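Local coordinates for protein phosphoserine aminotransferase SerC (Cytophaga hutchinsonii ATCC 33406, PDB 3FFR) that probably catalyses the pyridoxal-phosphate-dependent, reversible transfer of an amino group between phosphoserine and 2-oxoglutarate in serine biosynthesis, at residues 83-88 against 108-113; 125-130 against 156-161. One frame throughout, in Å; residues are numbered along the deposited sequence. Where two conformers were deposited one is given.

Contact 1. Residues 83-88 against 108-113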
loop_
_atom_site.group_PDB
_atom_site.type_symbol
_atom_site.label_atom_id
_atom_site.label_comp_id
_atom_site.label_asym_id
_atom_site.label_seq_id
_atom_site.Cartn_x
_atom_site.Cartn_y
_atom_site.Cartn_z
ATOM N N GLU A 83 1.266 -21.476 13.403
ATOM C CA GLU A 83 1.157 -21.421 14.855
ATOM C C GLU A 83 2.546 -21.471 15.481
ATOM O O GLU A 83 2.887 -20.656 16.354
ATOM C CB GLU A 83 0.312 -22.583 15.409
ATOM C CG GLU A 83 0.073 -22.437 16.913
ATOM C CD GLU A 83 -0.893 -23.482 17.471
ATOM O OE1 GLU A 83 -1.317 -24.360 16.716
ATOM O OE2 GLU A 83 -1.228 -23.413 18.661
ATOM N N LYS A 84 3.347 -22.417 15.025
ATOM C CA LYS A 84 4.662 -22.672 15.616
ATOM C C LYS A 84 5.846 -22.728 14.656
ATOM O O LYS A 84 6.864 -22.068 14.865
ATOM C CB LYS A 84 4.595 -24.000 16.384
ATOM C CG LYS A 84 3.534 -24.016 17.481
ATOM C CD LYS A 84 3.488 -25.302 18.264
ATOM C CE LYS A 84 2.437 -25.210 19.354
ATOM N NZ LYS A 84 2.652 -23.977 20.192
ATOM N N LYS A 85 5.703 -23.534 13.602
ATOM C CA LYS A 85 6.823 -23.805 12.692
ATOM C C LYS A 85 6.553 -23.737 11.213
ATOM O O LYS A 85 5.535 -24.194 10.712
ATOM C CB LYS A 85 7.359 -25.224 12.961
ATOM C CG LYS A 85 7.749 -25.555 14.419
ATOM C CD LYS A 85 8.556 -26.838 14.511
ATOM C CE LYS A 85 8.929 -27.135 15.944
ATOM N NZ LYS A 85 9.833 -28.323 16.048
ATOM N N SER A 86 7.512 -23.131 10.531
ATOM C CA SER A 86 7.507 -23.087 9.087
ATOM C C SER A 86 8.788 -23.719 8.547
ATOM O O SER A 86 9.731 -23.991 9.277
ATOM C CB SER A 86 7.419 -21.646 8.613
ATOM O OG SER A 86 8.529 -20.911 9.090
ATOM N N PHE A 87 8.792 -23.934 7.243
ATOM C CA PHE A 87 9.966 -24.499 6.519
ATOM C C PHE A 87 10.213 -23.614 5.314
ATOM O O PHE A 87 9.270 -23.298 4.566
ATOM C CB PHE A 87 9.663 -25.942 6.095
ATOM C CG PHE A 87 10.704 -26.567 5.201
ATOM C CD1 PHE A 87 10.687 -26.358 3.836
ATOM C CD2 PHE A 87 11.671 -27.383 5.732
ATOM C CE1 PHE A 87 11.640 -26.919 3.037
ATOM C CE2 PHE A 87 12.632 -27.974 4.915
ATOM C CZ PHE A 87 12.623 -27.730 3.585
ATOM N N HIS A 88 11.474 -23.215 5.124
ATOM C CA HIS A 88 11.846 -22.339 4.027
ATOM C C HIS A 88 13.048 -22.831 3.236
ATOM O O HIS A 88 14.032 -23.219 3.814
ATOM C CB HIS A 88 12.249 -20.946 4.589
ATOM C CG HIS A 88 11.177 -20.265 5.387
ATOM N ND1 HIS A 88 10.528 -19.125 4.944
ATOM C CD2 HIS A 88 10.645 -20.564 6.594
ATOM C CE1 HIS A 88 9.613 -18.780 5.845
ATOM N NE2 HIS A 88 9.669 -19.630 6.857
ATOM N N GLU A 108 9.296 -20.601 14.917
ATOM C CA GLU A 108 10.516 -21.377 14.683
ATOM C C GLU A 108 10.502 -21.869 13.241
ATOM O O GLU A 108 9.609 -22.594 12.818
ATOM C CB GLU A 108 10.592 -22.570 15.615
ATOM C CG GLU A 108 10.683 -22.217 17.067
ATOM C CD GLU A 108 10.712 -23.454 17.977
ATOM O OE1 GLU A 108 10.998 -24.562 17.491
ATOM O OE2 GLU A 108 10.435 -23.295 19.182
ATOM N N ALA A 109 11.533 -21.517 12.500
ATOM C CA ALA A 109 11.611 -21.895 11.085
ATOM C C ALA A 109 12.745 -22.856 10.754
ATOM O O ALA A 109 13.885 -22.669 11.170
ATOM C CB ALA A 109 11.767 -20.609 10.218
ATOM N N TYR A 110 12.402 -23.894 10.004
ATOM C CA TYR A 110 13.399 -24.775 9.406
ATOM C C TYR A 110 13.913 -24.100 8.163
ATOM O O TYR A 110 13.168 -23.438 7.443
ATOM C CB TYR A 110 12.804 -26.117 9.005
ATOM C CG TYR A 110 12.257 -26.965 10.144
ATOM C CD1 TYR A 110 13.128 -27.625 11.010
ATOM C CD2 TYR A 110 10.898 -27.188 10.297
ATOM C CE1 TYR A 110 12.657 -28.418 12.037
ATOM C CE2 TYR A 110 10.419 -27.986 11.316
ATOM C CZ TYR A 110 11.299 -28.605 12.172
ATOM O OH TYR A 110 10.809 -29.408 13.184
ATOM N N LYS A 111 15.196 -24.297 7.902
ATOM C CA LYS A 111 15.829 -23.748 6.731
ATOM C C LYS A 111 16.591 -24.800 5.943
ATOM O O LYS A 111 17.441 -25.509 6.503
ATOM C CB LYS A 111 16.803 -22.630 7.144
ATOM C CG LYS A 111 17.564 -22.066 6.000
ATOM C CD LYS A 111 18.344 -20.801 6.336
ATOM C CE LYS A 111 19.261 -20.974 7.538
ATOM N NZ LYS A 111 20.303 -19.899 7.555
ATOM N N GLU A 112 16.217 -24.932 4.678
ATOM C CA GLU A 112 16.940 -25.737 3.699
ATOM C C GLU A 112 17.701 -24.712 2.872
ATOM O O GLU A 112 17.104 -23.907 2.138
ATOM C CB GLU A 112 16.001 -26.541 2.813
ATOM C CG GLU A 112 16.708 -27.447 1.833
ATOM C CD GLU A 112 17.352 -28.653 2.477
ATOM O OE1 GLU A 112 16.916 -29.066 3.569
ATOM O OE2 GLU A 112 18.266 -29.215 1.856
ATOM N N GLU A 113 19.027 -24.730 2.969
ATOM C CA GLU A 113 19.825 -23.648 2.317
ATOM C C GLU A 113 20.723 -24.078 1.203
ATOM O O GLU A 113 21.283 -25.171 1.232
ATOM C CB GLU A 113 20.667 -22.934 3.406
ATOM C CG GLU A 113 21.332 -21.654 2.916
ATOM C CD GLU A 113 21.804 -20.730 4.038
ATOM O OE1 GLU A 113 21.727 -21.105 5.218
ATOM O OE2 GLU A 113 22.249 -19.610 3.724
HETATM O O HOH W 1 12.069 -26.847 15.340
#

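Contact 2. Residues 125-130 against 156-161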
loop_
_atom_site.group_PDB
_atom_site.type_symbol
_atom_site.label_atom_id
_atom_site.label_comp_id
_atom_site.label_asym_id
_atom_site.label_seq_id
_atom_site.Cartn_x
_atom_site.Cartn_y
_atom_site.Cartn_z
ATOM N N ILE A 125 16.066 -33.498 -0.580
ATOM C CA ILE A 125 15.402 -32.686 0.441
ATOM C C ILE A 125 14.247 -33.394 1.135
ATOM O O ILE A 125 13.434 -34.050 0.486
ATOM C CB ILE A 125 14.868 -31.380 -0.209
ATOM C CG1 ILE A 125 16.033 -30.603 -0.850
ATOM C CG2 ILE A 125 14.101 -30.489 0.798
ATOM C CD1 ILE A 125 15.593 -29.315 -1.572
ATOM N N THR A 126 14.229 -33.295 2.457
ATOM C CA THR A 126 13.110 -33.789 3.239
ATOM C C THR A 126 12.533 -32.591 4.018
ATOM O O THR A 126 13.190 -31.584 4.238
ATOM C CB THR A 126 13.504 -34.915 4.203
ATOM O OG1 THR A 126 14.496 -34.422 5.103
ATOM C CG2 THR A 126 14.024 -36.158 3.456
ATOM N N VAL A 127 11.277 -32.710 4.407
ATOM C CA VAL A 127 10.575 -31.668 5.159
ATOM C C VAL A 127 10.045 -32.281 6.445
ATOM O O VAL A 127 9.314 -33.300 6.398
ATOM C CB VAL A 127 9.386 -31.095 4.353
ATOM C CG1 VAL A 127 8.642 -30.058 5.174
ATOM C CG2 VAL A 127 9.859 -30.527 2.984
ATOM N N PRO A 128 10.413 -31.702 7.610
ATOM C CA PRO A 128 9.895 -32.258 8.852
ATOM C C PRO A 128 8.387 -32.266 8.888
ATOM O O PRO A 128 7.715 -31.341 8.399
ATOM C CB PRO A 128 10.453 -31.332 9.927
ATOM C CG PRO A 128 11.700 -30.757 9.312
ATOM C CD PRO A 128 11.426 -30.643 7.837
ATOM N N ALA A 129 7.864 -33.299 9.523
ATOM C CA ALA A 129 6.427 -33.478 9.615
ATOM C C ALA A 129 5.719 -32.350 10.332
ATOM O O ALA A 129 4.561 -32.029 10.021
ATOM C CB ALA A 129 6.101 -34.851 10.290
ATOM N N ASP A 130 6.406 -31.748 11.290
ATOM C CA ASP A 130 5.783 -30.677 12.112
ATOM C C ASP A 130 5.883 -29.282 11.484
ATOM O O ASP A 130 5.454 -28.300 12.063
ATOM C CB ASP A 130 6.279 -30.673 13.564
ATOM C CG ASP A 130 7.741 -30.360 13.700
ATOM O OD1 ASP A 130 8.427 -30.228 12.663
ATOM O OD2 ASP A 130 8.199 -30.269 14.869
ATOM N N ARG A 156 4.823 -31.489 -2.501
ATOM C CA ARG A 156 3.531 -31.896 -1.957
ATOM C C ARG A 156 3.588 -33.197 -1.206
ATOM O O ARG A 156 3.016 -33.335 -0.133
ATOM C CB ARG A 156 2.426 -32.038 -2.998
ATOM C CG ARG A 156 1.281 -32.809 -2.347
ATOM C CD ARG A 156 1.167 -32.299 -0.901
ATOM N NE ARG A 156 0.667 -30.947 -0.957
ATOM C CZ ARG A 156 0.861 -29.959 -0.081
ATOM N NH1 ARG A 156 1.611 -30.070 1.009
ATOM N NH2 ARG A 156 0.300 -28.813 -0.356
ATOM N N ASP A 157 4.296 -34.167 -1.759
ATOM C CA ASP A 157 4.336 -35.481 -1.116
ATOM C C ASP A 157 5.298 -35.594 0.046
ATOM O O ASP A 157 5.242 -36.551 0.804
ATOM C CB ASP A 157 4.601 -36.577 -2.142
ATOM C CG ASP A 157 3.374 -36.905 -2.969
ATOM O OD1 ASP A 157 2.247 -36.395 -2.672
ATOM O OD2 ASP A 157 3.529 -37.702 -3.914
ATOM N N LYS A 158 6.170 -34.609 0.182
ATOM C CA LYS A 158 7.148 -34.593 1.285
ATOM C C LYS A 158 6.509 -34.261 2.636
ATOM O O LYS A 158 7.017 -34.619 3.695
ATOM C CB LYS A 158 8.278 -33.611 0.991
ATOM C CG LYS A 158 9.073 -33.943 -0.242
ATOM C CD LYS A 158 10.219 -32.938 -0.394
ATOM C CE LYS A 158 10.966 -33.092 -1.712
ATOM N NZ LYS A 158 11.632 -34.410 -1.849
ATOM N N ASN A 159 5.409 -33.522 2.584
ATOM C CA ASN A 159 4.634 -33.180 3.782
ATOM C C ASN A 159 3.237 -32.831 3.294
ATOM O O ASN A 159 2.968 -31.707 2.924
ATOM C CB ASN A 159 5.274 -32.043 4.598
ATOM C CG ASN A 159 4.542 -31.756 5.890
ATOM O OD1 ASN A 159 3.325 -31.911 5.961
ATOM N ND2 ASN A 159 5.273 -31.273 6.914
ATOM N N LYS A 160 2.359 -33.825 3.308
ATOM C CA LYS A 160 1.067 -33.674 2.658
ATOM C C LYS A 160 0.170 -32.637 3.287
ATOM O O LYS A 160 -0.630 -32.024 2.603
ATOM C CB LYS A 160 0.381 -35.034 2.531
ATOM C CG LYS A 160 1.248 -35.916 1.582
ATOM C CD LYS A 160 0.733 -37.214 1.386
ATOM C CE LYS A 160 1.734 -38.078 0.640
ATOM N NZ LYS A 160 2.929 -38.340 1.477
ATOM N N ASP A 161 0.332 -32.428 4.584
ATOM C CA ASP A 161 -0.544 -31.519 5.301
ATOM C C ASP A 161 -0.066 -30.078 5.280
ATOM O O ASP A 161 -0.834 -29.143 5.583
ATOM C CB ASP A 161 -0.772 -31.964 6.742
ATOM C CG ASP A 161 -1.760 -33.083 6.834
ATOM O OD1 ASP A 161 -2.661 -33.140 5.971
ATOM O OD2 ASP A 161 -1.651 -33.900 7.757
HETATM O O HOH W 2 6.950 -34.681 6.440
HETATM O O HOH W 3 9.821 -35.210 3.721
HETATM O O HOH W 4 2.433 -32.357 8.491
#

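Contact 1. Residues 83-88 against 108-113
Lys85 pairs with Glu108, and Phe87 with Tyr110, where two parallel strands of a beta-alpha-beta unit lie together at one end of the seven-stranded sheet; helix 93-104 makes the crossover. Five backbone hydrogen bonds join the strands. Glu108 N reaches Lys84 O at 2.8 Å and nearly straight (170°), Tyr110 and Glu112 give their N-H groups to Ser86 and His88, and the carbonyls of Glu108 and Tyr110 are met by Ser86 N and His88 N.

Apolar contact follows on the face of Phe87 and Tyr110, whose side chains cross at about a right angle, Phe87 CD2 standing 3.7 Å from Tyr110 CB. At the far end of the Phe87 ring, CZ rests on Glu112 CB; a flat, buried aromatic suits a place covered by both residues.

The polar contacts centre on Lys85. Its extended chain runs beside Glu108, and NZ donates a hydrogen bond to Tyr110 OH at 3.2 Å. Asp130, outside the two strands, forms a salt bridge with the ammonium and a probable hydrogen bond with the hydroxyl. An alanine in place of Lys85 would probably leave the Asp130 carboxylate without its cationic mate and the Tyr110 hydroxyl without one of its partners.

On the helix side, small Ala109 touches Tyr99 and Ala102, letting helix 93-104 lie close. Ser86 OG, placed between the backbone N and the carbonyl carbon by chi1 60°, shares a 2.8 Å hydrogen bond with His88 NE2 of the same strand, at the imidazole edge and in the ring plane.

Contact 2. Residues 125-130 against 156-161
The backbones of Val127 and Lys158 approach to 5.9 Å between CA atoms without regular strand pairing, one irregular loop lying against another, and two waters span the interval. One water donates to both Val127 O and Lys158 O; the second accepts from Val127 N and donates to Lys158 O, so that this carbonyl is gripped twice.

Val127, buried, turns its branched side chain toward the other loop and divides it between two neighbours: CG2 lies 4.0 Å from Lys158 CB, and CG1 the same distance from Asn159 CB. A beta-branched residue suits this place because each methyl can cover a different partner. Lys158 passes Val127 with its aliphatic part and then bends at its last torsion (chi4 -63°), which lets NZ donate a hydrogen bond to Ile125 O at 3.0 Å; Pro122 O is a further acceptor for the ammonium.

In Asn159, chi1 -176° carries CG toward segment 125-130, where ND2 makes a weak hydrogen bond to Pro128 O at 2.9 Å and a longer hydrogen bond to Ala129 O at 3.3 Å, the donor standing above the Ala129 carbonyl plane. On its own side OD1 weakly accepts from Asp161 N.

Lysine and asparagine donors and two waters thus meet main-chain atoms of the opposite loop, which implies that polar bridges join the loops around the packed Val127 side chain.

In the fold
Contact 1 belongs to the seven-stranded sheet, at whose edge strand 108-113 lies; contact 2 joins two loops, those leading into strands 133-137 and 163-167 of the same sheet. Both are partly buried: Phe87 and His88 are buried and Glu108 exposed in contact 1, Val127 and Asn159 buried and Ala129 exposed in contact 2. Regular main-chain bonding carries the first, whereas side-chain donors and bridging waters carry the second. Segment 125-130 connects them: Pro128 CG lies 3.6 Å from Tyr110 CZ, and the Asp130 that partners Lys85 comes from this loop. The loop therefore faces the strand pair on one side and segment 156-161 on another.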